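Local structure of histone-lysine N-methyltransferase SETMAR (Homo sapiens, 3F2K) at residues 129-134 and 154-159; 31-36 and 148-153; 76-81 and 103-108. The protein combines a histone methyltransferase with a DNA-binding mariner transposase domain, the part described here, and acts in DNA double-strand break repair and restart of stalled replication forks. All coordinates share one frame; numbering follows the deposited sequence.

Interaction 1 of 3, residues 129-134 and 154-159. With MG (magnesium ion), chain D.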
loop_
_atom_site.group_PDB
_atom_site.type_symbol
_atom_site.label_atom_id
_atom_site.label_comp_id
_atom_site.label_asym_id
_atom_site.label_seq_id
_atom_site.Cartn_x
_atom_site.Cartn_y
_atom_site.Cartn_z
ATOM N N HIS A 129 -4.560 -2.827 -3.056
ATOM C CA HIS A 129 -4.222 -1.525 -3.533
ATOM C C HIS A 129 -5.524 -0.759 -3.855
ATOM O O HIS A 129 -6.583 -1.349 -4.020
ATOM C CB HIS A 129 -3.207 -1.563 -4.735
ATOM C CG HIS A 129 -3.689 -2.130 -6.043
ATOM N ND1 HIS A 129 -4.853 -2.855 -6.249
ATOM C CD2 HIS A 129 -3.052 -2.128 -7.248
ATOM C CE1 HIS A 129 -4.917 -3.235 -7.518
ATOM N NE2 HIS A 129 -3.848 -2.791 -8.142
ATOM N N ASP A 130 -5.402 0.550 -3.948
ATOM C CA ASP A 130 -6.594 1.389 -4.107
ATOM C C ASP A 130 -6.991 1.486 -5.582
ATOM O O ASP A 130 -6.362 0.856 -6.455
ATOM C CB ASP A 130 -6.438 2.744 -3.364
ATOM C CG ASP A 130 -5.383 3.660 -3.965
ATOM O OD1 ASP A 130 -5.043 3.544 -5.172
ATOM O OD2 ASP A 130 -4.908 4.578 -3.221
ATOM N N ASN A 131 -8.070 2.203 -5.861
ATOM C CA ASN A 131 -8.584 2.216 -7.225
ATOM C C ASN A 131 -8.046 3.319 -8.126
ATOM O O ASN A 131 -8.736 3.722 -9.083
ATOM C CB ASN A 131 -10.099 2.260 -7.147
ATOM C CG ASN A 131 -10.624 3.648 -6.775
ATOM O OD1 ASN A 131 -9.852 4.600 -6.501
ATOM N ND2 ASN A 131 -11.935 3.792 -6.828
ATOM N N ALA A 132 -6.858 3.837 -7.835
ATOM C CA ALA A 132 -6.174 4.785 -8.731
ATOM C C ALA A 132 -6.253 4.237 -10.172
ATOM O O ALA A 132 -6.198 3.015 -10.372
ATOM C CB ALA A 132 -4.735 5.039 -8.325
ATOM N N ARG A 133 -6.403 5.101 -11.175
ATOM C CA ARG A 133 -6.692 4.573 -12.525
ATOM C C ARG A 133 -5.670 3.527 -13.056
ATOM O O ARG A 133 -6.096 2.491 -13.576
ATOM C CB ARG A 133 -6.869 5.703 -13.532
ATOM C CG ARG A 133 -8.051 6.603 -13.107
ATOM C CD ARG A 133 -8.393 7.544 -14.236
ATOM N NE ARG A 133 -8.677 6.773 -15.448
ATOM C CZ ARG A 133 -9.250 7.284 -16.537
ATOM N NH1 ARG A 133 -9.611 8.578 -16.524
ATOM N NH2 ARG A 133 -9.458 6.507 -17.618
ATOM N N PRO A 134 -4.387 3.764 -12.865
ATOM C CA PRO A 134 -3.452 2.758 -13.373
ATOM C C PRO A 134 -3.592 1.368 -12.736
ATOM O O PRO A 134 -3.176 0.344 -13.351
ATOM C CB PRO A 134 -2.110 3.318 -12.956
ATOM C CG PRO A 134 -2.333 4.836 -12.961
ATOM C CD PRO A 134 -3.653 4.893 -12.226
ATOM N N HIS A 154 -11.451 -3.674 -2.515
ATOM C CA HIS A 154 -11.129 -2.461 -1.711
ATOM C C HIS A 154 -12.162 -1.378 -2.005
ATOM O O HIS A 154 -12.423 -1.094 -3.172
ATOM C CB HIS A 154 -9.758 -1.891 -2.084
ATOM C CG HIS A 154 -9.314 -0.817 -1.131
ATOM N ND1 HIS A 154 -9.370 0.527 -1.438
ATOM C CD2 HIS A 154 -8.925 -0.894 0.158
ATOM C CE1 HIS A 154 -8.950 1.230 -0.392
ATOM N NE2 HIS A 154 -8.681 0.394 0.589
ATOM N N PRO A 155 -12.822 -0.838 -0.953
ATOM C CA PRO A 155 -13.858 0.165 -1.229
ATOM C C PRO A 155 -13.300 1.554 -1.486
ATOM O O PRO A 155 -12.265 1.930 -0.909
ATOM C CB PRO A 155 -14.698 0.183 0.079
ATOM C CG PRO A 155 -13.736 -0.248 1.203
ATOM C CD PRO A 155 -12.713 -1.195 0.474
ATOM N N PRO A 156 -13.940 2.330 -2.373
ATOM C CA PRO A 156 -13.469 3.657 -2.659
ATOM C C PRO A 156 -13.443 4.529 -1.396
ATOM O O PRO A 156 -14.116 4.218 -0.412
ATOM C CB PRO A 156 -14.484 4.162 -3.718
ATOM C CG PRO A 156 -14.905 2.830 -4.404
ATOM C CD PRO A 156 -15.040 1.913 -3.267
ATOM N N TYR A 157 -12.647 5.601 -1.446
ATOM C CA TYR A 157 -12.547 6.569 -0.372
ATOM C C TYR A 157 -12.214 5.986 0.960
ATOM O O TYR A 157 -12.780 6.398 1.966
ATOM C CB TYR A 157 -13.838 7.418 -0.331
ATOM C CG TYR A 157 -14.058 8.116 -1.636
ATOM C CD1 TYR A 157 -13.272 9.212 -1.997
ATOM C CD2 TYR A 157 -15.017 7.651 -2.543
ATOM C CE1 TYR A 157 -13.466 9.861 -3.230
ATOM C CE2 TYR A 157 -15.200 8.274 -3.779
ATOM C CZ TYR A 157 -14.441 9.375 -4.097
ATOM O OH TYR A 157 -14.639 9.997 -5.305
ATOM N N SER A 158 -11.319 4.992 0.973
ATOM C CA SER A 158 -11.041 4.276 2.216
ATOM C C SER A 158 -9.488 4.144 2.463
ATOM O O SER A 158 -8.979 3.032 2.550
ATOM C CB SER A 158 -11.695 2.857 2.127
ATOM O OG SER A 158 -13.082 2.955 1.832
ATOM N N PRO A 159 -8.754 5.285 2.632
ATOM C CA PRO A 159 -7.320 5.225 2.982
ATOM C C PRO A 159 -7.156 4.658 4.397
ATOM O O PRO A 159 -6.122 4.140 4.737
ATOM C CB PRO A 159 -6.872 6.714 2.900
ATOM C CG PRO A 159 -8.154 7.520 3.217
ATOM C CD PRO A 159 -9.234 6.681 2.516
HETATM MG MG MG D . -3.498 5.987 -3.332
HETATM O O HOH W 1 -3.023 5.342 -5.338
HETATM O O HOH W 2 -11.202 6.197 -3.702
HETATM O O HOH W 3 -4.944 7.336 -4.197
HETATM O O HOH W 4 -2.037 7.399 -3.486
HETATM O O HOH W 5 -4.053 6.532 -1.270
#

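Interaction 2 of 3, residues 31-36 and 148-153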
loop_
_atom_site.group_PDB
_atom_site.type_symbol
_atom_site.label_atom_id
_atom_site.label_comp_id
_atom_site.label_asym_id
_atom_site.label_seq_id
_atom_site.Cartn_x
_atom_site.Cartn_y
_atom_site.Cartn_z
ATOM N N LEU A 31 -4.010 -13.043 5.667
ATOM C CA LEU A 31 -3.171 -11.832 5.878
ATOM C C LEU A 31 -1.721 -11.986 5.464
ATOM O O LEU A 31 -1.133 -11.039 4.937
ATOM C CB LEU A 31 -3.274 -11.234 7.319
ATOM C CG LEU A 31 -4.704 -10.816 7.732
ATOM C CD1 LEU A 31 -4.702 -10.088 9.051
ATOM C CD2 LEU A 31 -5.487 -9.928 6.741
ATOM N N ASP A 32 -1.152 -13.171 5.747
ATOM C CA ASP A 32 0.231 -13.523 5.429
ATOM C C ASP A 32 0.555 -13.491 3.924
ATOM O O ASP A 32 1.745 -13.367 3.557
ATOM C CB ASP A 32 0.601 -14.911 6.056
ATOM C CG ASP A 32 -0.042 -16.135 5.310
ATOM O OD1 ASP A 32 -1.268 -16.231 5.110
ATOM O OD2 ASP A 32 0.716 -17.063 4.937
ATOM N N ARG A 33 -0.477 -13.594 3.085
ATOM C CA ARG A 33 -0.280 -13.603 1.623
ATOM C C ARG A 33 -0.463 -12.197 1.041
ATOM O O ARG A 33 -0.139 -11.959 -0.120
ATOM C CB ARG A 33 -1.242 -14.600 0.943
ATOM C CG ARG A 33 -1.143 -16.076 1.508
ATOM C CD ARG A 33 -2.444 -16.886 1.161
ATOM N NE ARG A 33 -2.729 -16.810 -0.258
ATOM C CZ ARG A 33 -3.882 -17.094 -0.781
ATOM N NH1 ARG A 33 -4.877 -17.502 -0.000
ATOM N NH2 ARG A 33 -4.059 -16.997 -2.105
ATOM N N ILE A 34 -0.842 -11.235 1.877
ATOM C CA ILE A 34 -1.054 -9.862 1.315
ATOM C C ILE A 34 0.228 -9.153 0.955
ATOM O O ILE A 34 1.176 -9.150 1.754
ATOM C CB ILE A 34 -1.875 -8.949 2.283
ATOM C CG1 ILE A 34 -3.316 -9.416 2.333
ATOM C CG2 ILE A 34 -1.909 -7.441 1.707
ATOM C CD1 ILE A 34 -4.171 -8.793 3.446
ATOM N N VAL A 35 0.259 -8.597 -0.253
ATOM C CA VAL A 35 1.220 -7.595 -0.681
ATOM C C VAL A 35 0.365 -6.305 -0.813
ATOM O O VAL A 35 -0.702 -6.361 -1.354
ATOM C CB VAL A 35 1.812 -7.933 -2.065
ATOM C CG1 VAL A 35 2.650 -6.787 -2.542
ATOM C CG2 VAL A 35 2.797 -9.183 -1.898
ATOM N N THR A 36 0.875 -5.191 -0.339
ATOM C CA THR A 36 0.129 -3.981 -0.409
ATOM C C THR A 36 0.986 -2.785 -0.809
ATOM O O THR A 36 2.244 -2.749 -0.570
ATOM C CB THR A 36 -0.620 -3.743 0.967
ATOM O OG1 THR A 36 -1.712 -2.827 0.787
ATOM C CG2 THR A 36 0.315 -3.299 2.095
ATOM N N GLY A 148 -0.012 -14.422 -11.371
ATOM C CA GLY A 148 -0.762 -15.234 -10.359
ATOM C C GLY A 148 -1.258 -14.462 -9.146
ATOM O O GLY A 148 -1.496 -15.063 -8.108
ATOM N N TYR A 149 -1.490 -13.140 -9.296
ATOM C CA TYR A 149 -1.992 -12.270 -8.141
ATOM C C TYR A 149 -3.504 -12.188 -8.113
ATOM O O TYR A 149 -4.141 -11.829 -9.106
ATOM C CB TYR A 149 -1.396 -10.830 -8.197
ATOM C CG TYR A 149 0.038 -10.683 -7.752
ATOM C CD1 TYR A 149 0.365 -9.989 -6.574
ATOM C CD2 TYR A 149 1.114 -11.152 -8.565
ATOM C CE1 TYR A 149 1.676 -9.854 -6.159
ATOM C CE2 TYR A 149 2.436 -11.039 -8.149
ATOM C CZ TYR A 149 2.710 -10.398 -6.916
ATOM O OH TYR A 149 4.001 -10.268 -6.503
ATOM N N GLU A 150 -4.120 -12.580 -6.982
ATOM C CA GLU A 150 -5.472 -12.185 -6.733
ATOM C C GLU A 150 -5.479 -10.687 -6.312
ATOM O O GLU A 150 -4.505 -10.197 -5.738
ATOM C CB GLU A 150 -6.041 -13.054 -5.602
ATOM C CG GLU A 150 -7.442 -12.679 -5.276
ATOM C CD GLU A 150 -7.977 -13.361 -3.977
ATOM O OE1 GLU A 150 -7.334 -14.304 -3.458
ATOM O OE2 GLU A 150 -9.055 -12.856 -3.533
ATOM N N VAL A 151 -6.564 -9.975 -6.635
ATOM C CA VAL A 151 -6.707 -8.604 -6.103
ATOM C C VAL A 151 -7.811 -8.593 -5.048
ATOM O O VAL A 151 -8.926 -9.087 -5.278
ATOM C CB VAL A 151 -6.981 -7.565 -7.209
ATOM C CG1 VAL A 151 -7.150 -6.118 -6.585
ATOM C CG2 VAL A 151 -5.742 -7.502 -8.189
ATOM N N LEU A 152 -7.483 -8.011 -3.888
ATOM C CA LEU A 152 -8.423 -7.937 -2.785
ATOM C C LEU A 152 -9.452 -6.807 -3.061
ATOM O O LEU A 152 -9.088 -5.730 -3.637
ATOM C CB LEU A 152 -7.647 -7.766 -1.474
ATOM C CG LEU A 152 -8.236 -8.193 -0.151
ATOM C CD1 LEU A 152 -8.504 -9.733 -0.124
ATOM C CD2 LEU A 152 -7.333 -7.681 1.001
ATOM N N PRO A 153 -10.744 -7.096 -2.812
ATOM C CA PRO A 153 -11.755 -6.082 -2.901
ATOM C C PRO A 153 -11.299 -4.881 -2.017
ATOM O O PRO A 153 -10.818 -5.091 -0.915
ATOM C CB PRO A 153 -13.011 -6.780 -2.238
ATOM C CG PRO A 153 -12.750 -8.250 -2.508
ATOM C CD PRO A 153 -11.295 -8.406 -2.367
#

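Interaction 3 of 3, residues 76-81 and 103-108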
loop_
_atom_site.group_PDB
_atom_site.type_symbol
_atom_site.label_atom_id
_atom_site.label_comp_id
_atom_site.label_asym_id
_atom_site.label_seq_id
_atom_site.Cartn_x
_atom_site.Cartn_y
_atom_site.Cartn_z
ATOM N N THR A 76 6.367 5.071 -4.451
ATOM C CA THR A 76 5.460 3.943 -4.391
ATOM C C THR A 76 6.264 2.919 -3.546
ATOM O O THR A 76 7.473 2.693 -3.752
ATOM C CB THR A 76 5.082 3.410 -5.797
ATOM O OG1 THR A 76 4.596 4.505 -6.612
ATOM C CG2 THR A 76 3.999 2.317 -5.671
ATOM N N ILE A 77 5.601 2.400 -2.538
ATOM C CA ILE A 77 6.167 1.372 -1.669
ATOM C C ILE A 77 5.271 0.137 -1.685
ATOM O O ILE A 77 4.024 0.216 -1.616
ATOM C CB ILE A 77 6.399 1.884 -0.213
ATOM C CG1 ILE A 77 7.137 0.798 0.622
ATOM C CG2 ILE A 77 5.105 2.324 0.424
ATOM C CD1 ILE A 77 7.505 1.220 2.052
ATOM N N TRP A 78 5.920 -1.013 -1.758
ATOM C CA TRP A 78 5.299 -2.278 -1.789
ATOM C C TRP A 78 5.845 -3.110 -0.628
ATOM O O TRP A 78 7.052 -3.254 -0.466
ATOM C CB TRP A 78 5.691 -3.029 -3.102
ATOM C CG TRP A 78 5.413 -2.255 -4.402
ATOM C CD1 TRP A 78 6.143 -1.217 -4.926
ATOM C CD2 TRP A 78 4.373 -2.503 -5.288
ATOM N NE1 TRP A 78 5.624 -0.817 -6.104
ATOM C CE2 TRP A 78 4.506 -1.579 -6.346
ATOM C CE3 TRP A 78 3.294 -3.421 -5.293
ATOM C CZ2 TRP A 78 3.604 -1.518 -7.390
ATOM C CZ3 TRP A 78 2.405 -3.355 -6.308
ATOM C CH2 TRP A 78 2.582 -2.438 -7.377
ATOM N N TRP A 79 4.948 -3.795 0.066
ATOM C CA TRP A 79 5.353 -4.553 1.270
ATOM C C TRP A 79 4.317 -5.582 1.727
ATOM O O TRP A 79 3.135 -5.552 1.339
ATOM C CB TRP A 79 5.648 -3.565 2.407
ATOM C CG TRP A 79 4.511 -2.655 2.701
ATOM C CD1 TRP A 79 4.108 -1.552 1.993
ATOM C CD2 TRP A 79 3.654 -2.749 3.846
ATOM N NE1 TRP A 79 3.060 -0.927 2.646
ATOM C CE2 TRP A 79 2.766 -1.637 3.795
ATOM C CE3 TRP A 79 3.595 -3.634 4.929
ATOM C CZ2 TRP A 79 1.744 -1.421 4.771
ATOM C CZ3 TRP A 79 2.610 -3.424 5.949
ATOM C CH2 TRP A 79 1.673 -2.315 5.831
ATOM N N SER A 80 4.768 -6.519 2.571
ATOM C CA SER A 80 3.871 -7.466 3.206
ATOM C C SER A 80 4.172 -7.508 4.737
ATOM O O SER A 80 5.109 -6.836 5.232
ATOM C CB SER A 80 4.125 -8.828 2.612
ATOM O OG SER A 80 5.453 -9.175 2.972
ATOM N N ALA A 81 3.453 -8.371 5.437
ATOM C CA ALA A 81 3.698 -8.541 6.868
ATOM C C ALA A 81 5.138 -9.010 7.112
ATOM O O ALA A 81 5.673 -8.782 8.211
ATOM C CB ALA A 81 2.717 -9.559 7.489
ATOM N N GLN A 103 4.953 -2.619 -15.226
ATOM C CA GLN A 103 6.397 -2.861 -15.174
ATOM C C GLN A 103 6.871 -2.844 -13.726
ATOM O O GLN A 103 7.702 -3.659 -13.323
ATOM C CB GLN A 103 7.147 -1.831 -16.018
ATOM C CG GLN A 103 6.902 -2.066 -17.500
ATOM C CD GLN A 103 7.236 -3.530 -17.914
ATOM O OE1 GLN A 103 6.389 -4.256 -18.480
ATOM N NE2 GLN A 103 8.450 -3.981 -17.557
ATOM N N GLU A 104 6.271 -1.974 -12.910
ATOM C CA GLU A 104 6.616 -1.926 -11.494
ATOM C C GLU A 104 6.203 -3.193 -10.754
ATOM O O GLU A 104 6.946 -3.684 -9.881
ATOM C CB GLU A 104 5.956 -0.695 -10.863
ATOM C CG GLU A 104 6.737 0.628 -11.245
ATOM C CD GLU A 104 8.225 0.689 -10.794
ATOM O OE1 GLU A 104 8.595 0.255 -9.682
ATOM O OE2 GLU A 104 9.057 1.239 -11.566
ATOM N N ILE A 105 5.020 -3.700 -11.064
ATOM C CA ILE A 105 4.507 -4.970 -10.461
ATOM C C ILE A 105 5.440 -6.124 -10.843
ATOM O O ILE A 105 5.819 -6.927 -10.005
ATOM C CB ILE A 105 3.104 -5.248 -10.977
ATOM C CG1 ILE A 105 2.089 -4.290 -10.320
ATOM C CG2 ILE A 105 2.656 -6.698 -10.738
ATOM C CD1 ILE A 105 0.693 -4.414 -11.021
ATOM N N ASP A 106 5.839 -6.177 -12.104
ATOM C CA ASP A 106 6.828 -7.214 -12.534
ATOM C C ASP A 106 8.119 -7.129 -11.707
ATOM O O ASP A 106 8.639 -8.173 -11.256
ATOM C CB ASP A 106 7.129 -7.048 -14.018
ATOM C CG ASP A 106 7.553 -8.304 -14.659
ATOM O OD1 ASP A 106 8.715 -8.727 -14.403
ATOM O OD2 ASP A 106 6.785 -8.806 -15.481
ATOM N N GLU A 107 8.658 -5.926 -11.513
ATOM C CA GLU A 107 9.934 -5.753 -10.772
ATOM C C GLU A 107 9.699 -6.135 -9.316
ATOM O O GLU A 107 10.533 -6.855 -8.744
ATOM C CB GLU A 107 10.428 -4.305 -10.853
ATOM C CG GLU A 107 11.832 -4.116 -10.257
ATOM C CD GLU A 107 12.388 -2.703 -10.396
ATOM O OE1 GLU A 107 11.852 -1.912 -11.202
ATOM O OE2 GLU A 107 13.392 -2.405 -9.679
HETATM N N MSE A 108 8.609 -5.614 -8.741
HETATM C CA MSE A 108 8.240 -5.977 -7.331
HETATM C C MSE A 108 8.146 -7.517 -7.152
HETATM O O MSE A 108 8.628 -8.043 -6.136
HETATM C CB MSE A 108 6.927 -5.356 -6.926
HETATM C CG MSE A 108 6.438 -5.814 -5.454
HETATM SE SE MSE A 108 5.445 -7.326 -5.473
HETATM C CE MSE A 108 3.973 -6.841 -6.680
HETATM O O HOH W 6 6.836 1.009 -7.841
#

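Interaction 1 of 3, residues 129-134 and 154-159
D130 and H154 bring the two loops together, their CA atoms 6.4 Å apart, and N131 lies nearest P156, CA to CA 6.8 Å. No hydrogen bond links the segments directly, though a water that accepts from N of Y157 gives a weak bond to OD1 of N131. The backbone takes part through O of H129, 3.8 Å from CB of H154, and through CA of D130, 3.9 Å from ND1 of the same histidine; a first torsion of -170°, which turns CG away from its own backbone N, brings the ring there. H154 NE2 makes a weak bond to O of S158. CD of P155 lies over one face of the ring, displaced toward the rim. With an alanine for H154 the imidazole is gone, which would probably open a gap beside D130 and cost S158 O its weak donor.

D130 itself turns its carboxylate away from H154 to the magnesium, 2.0 Å from OD2. This is one of the acidic positions of the RNase H-like DDE/D fold of mariner transposases; here an asparagine replaces the third acid, and some nuclease but no transposase activity remains. D38 supplies the second carboxylate, and four waters complete six ligands. OD1 is gripped twice: A132 N, 3.2 Å away, closes an Asx turn from 44° above the carboxylate plane, while a metal-bound water donates to OD1 over 2.7 Å. An aspartate, short and two-pronged, can thus hold metal and loop at once. At the exposed margin the N131 amide crosses P156 at about a right angle, ND2 4.0 Å from CG.

Interaction 2 of 3, residues 31-36 and 148-153
I34 CD1 lies 4.1 Å from CD2 of L152, methyl to methyl, and the two side chains cross at about a right angle; CG of L152 lies roughly opposite its own backbone N (chi1 -155°), which sends CD2 to I34. V35 reaches the ring of Y149 more loosely, CG2 standing 4.5 Å from CE1. R33 NH2 and E150 OE1 are also 4.5 Å apart, too far for a salt bridge, the oxygen well out of the guanidinium plane.

These spacings follow from the central beta sheet of the RNase H-like transposase domain: strand 126-128 runs between strands 34-43 and 150-151, so side chains must span a whole strand. I34 packs against L210 of helix 202-219 and L152 on L21 of helix 8-27, whereas V35 and Y149 meet M108 and L112 of helix 98-115. Beta-branched isoleucine and valine, with leucine, fill such layers, and the tyrosine hydroxyl bonds N109. The carbonyl of G124 holds R33 NE, and E150 OE2 makes a salt bridge with NH1 of R24. The contact is therefore apolar on both faces of the sheet, with a charged fringe whose attraction is probably modest because each group has a firmer partner.

Interaction 3 of 3, residues 76-81 and 103-108
The W78 indole has M108 over one face, its CB 4.1 Å above the ring plane and displaced toward the rim, while a water lies in the plane at the edge that carries NE1. That water accepts from NE1 of W78 at 2.8 Å and donates to OE1 of E104 at 2.7 Å, so the one polar atom of a buried indole is satisfied through a bridge to the helix. E104 also has K100, H86 and S88 as polar partners, which help to fix its carboxylate. At the far end of the indole, CH2 comes within 3.5 Å of CG1 of I105, and the two side chains cross at about a right angle.

Strand 72-80 and helix 98-115 pack as helix on sheet in the RNase H-like fold of the transposase domain, the helix direction 39° from that of the strand. Over these short segments their axes pass 10.5 Å apart, with the W78 indole wedged between them. M108, a selenomethionine here, bends at its second and third torsions across the indole: CG sits 3.7 Å from CB of W78, and CE 3.8 Å from both CE3 and CZ3 of the same ring. Its SE lies obliquely, 5.3 Å from the centre of the six-membered ring and 43° off the ring normal, a Met-aromatic contact. The flexible, unbranched chain of a methionine suits this position because, once bent, it can bring both CG and CE against the indole. The rings of H86 and Y101 meet the indole as well.

Interactions 2 and 3 share the central sheet, where strands 34-43 and 72-80 are neighbours: T36 N lies 2.8 Å from O of W79, probably a hydrogen bond. M108 of interaction 3 reaches interaction 2, its SE 4.1 Å from CG1 of V35. Interaction 3 is nested within the chain loop that interaction 2 closes. Segment 154-159 continues directly from 148-153, and interaction 1 touches interaction 2 where CE1 of H129 meets CG1 of V151 at 3.8 Å. Only interaction 1 holds a metal ligand; the side chain of L152 is about 11 Å from that of D130, and the other two contacts are packing near the site, the side chain of W78 about 9 Å from that of D38.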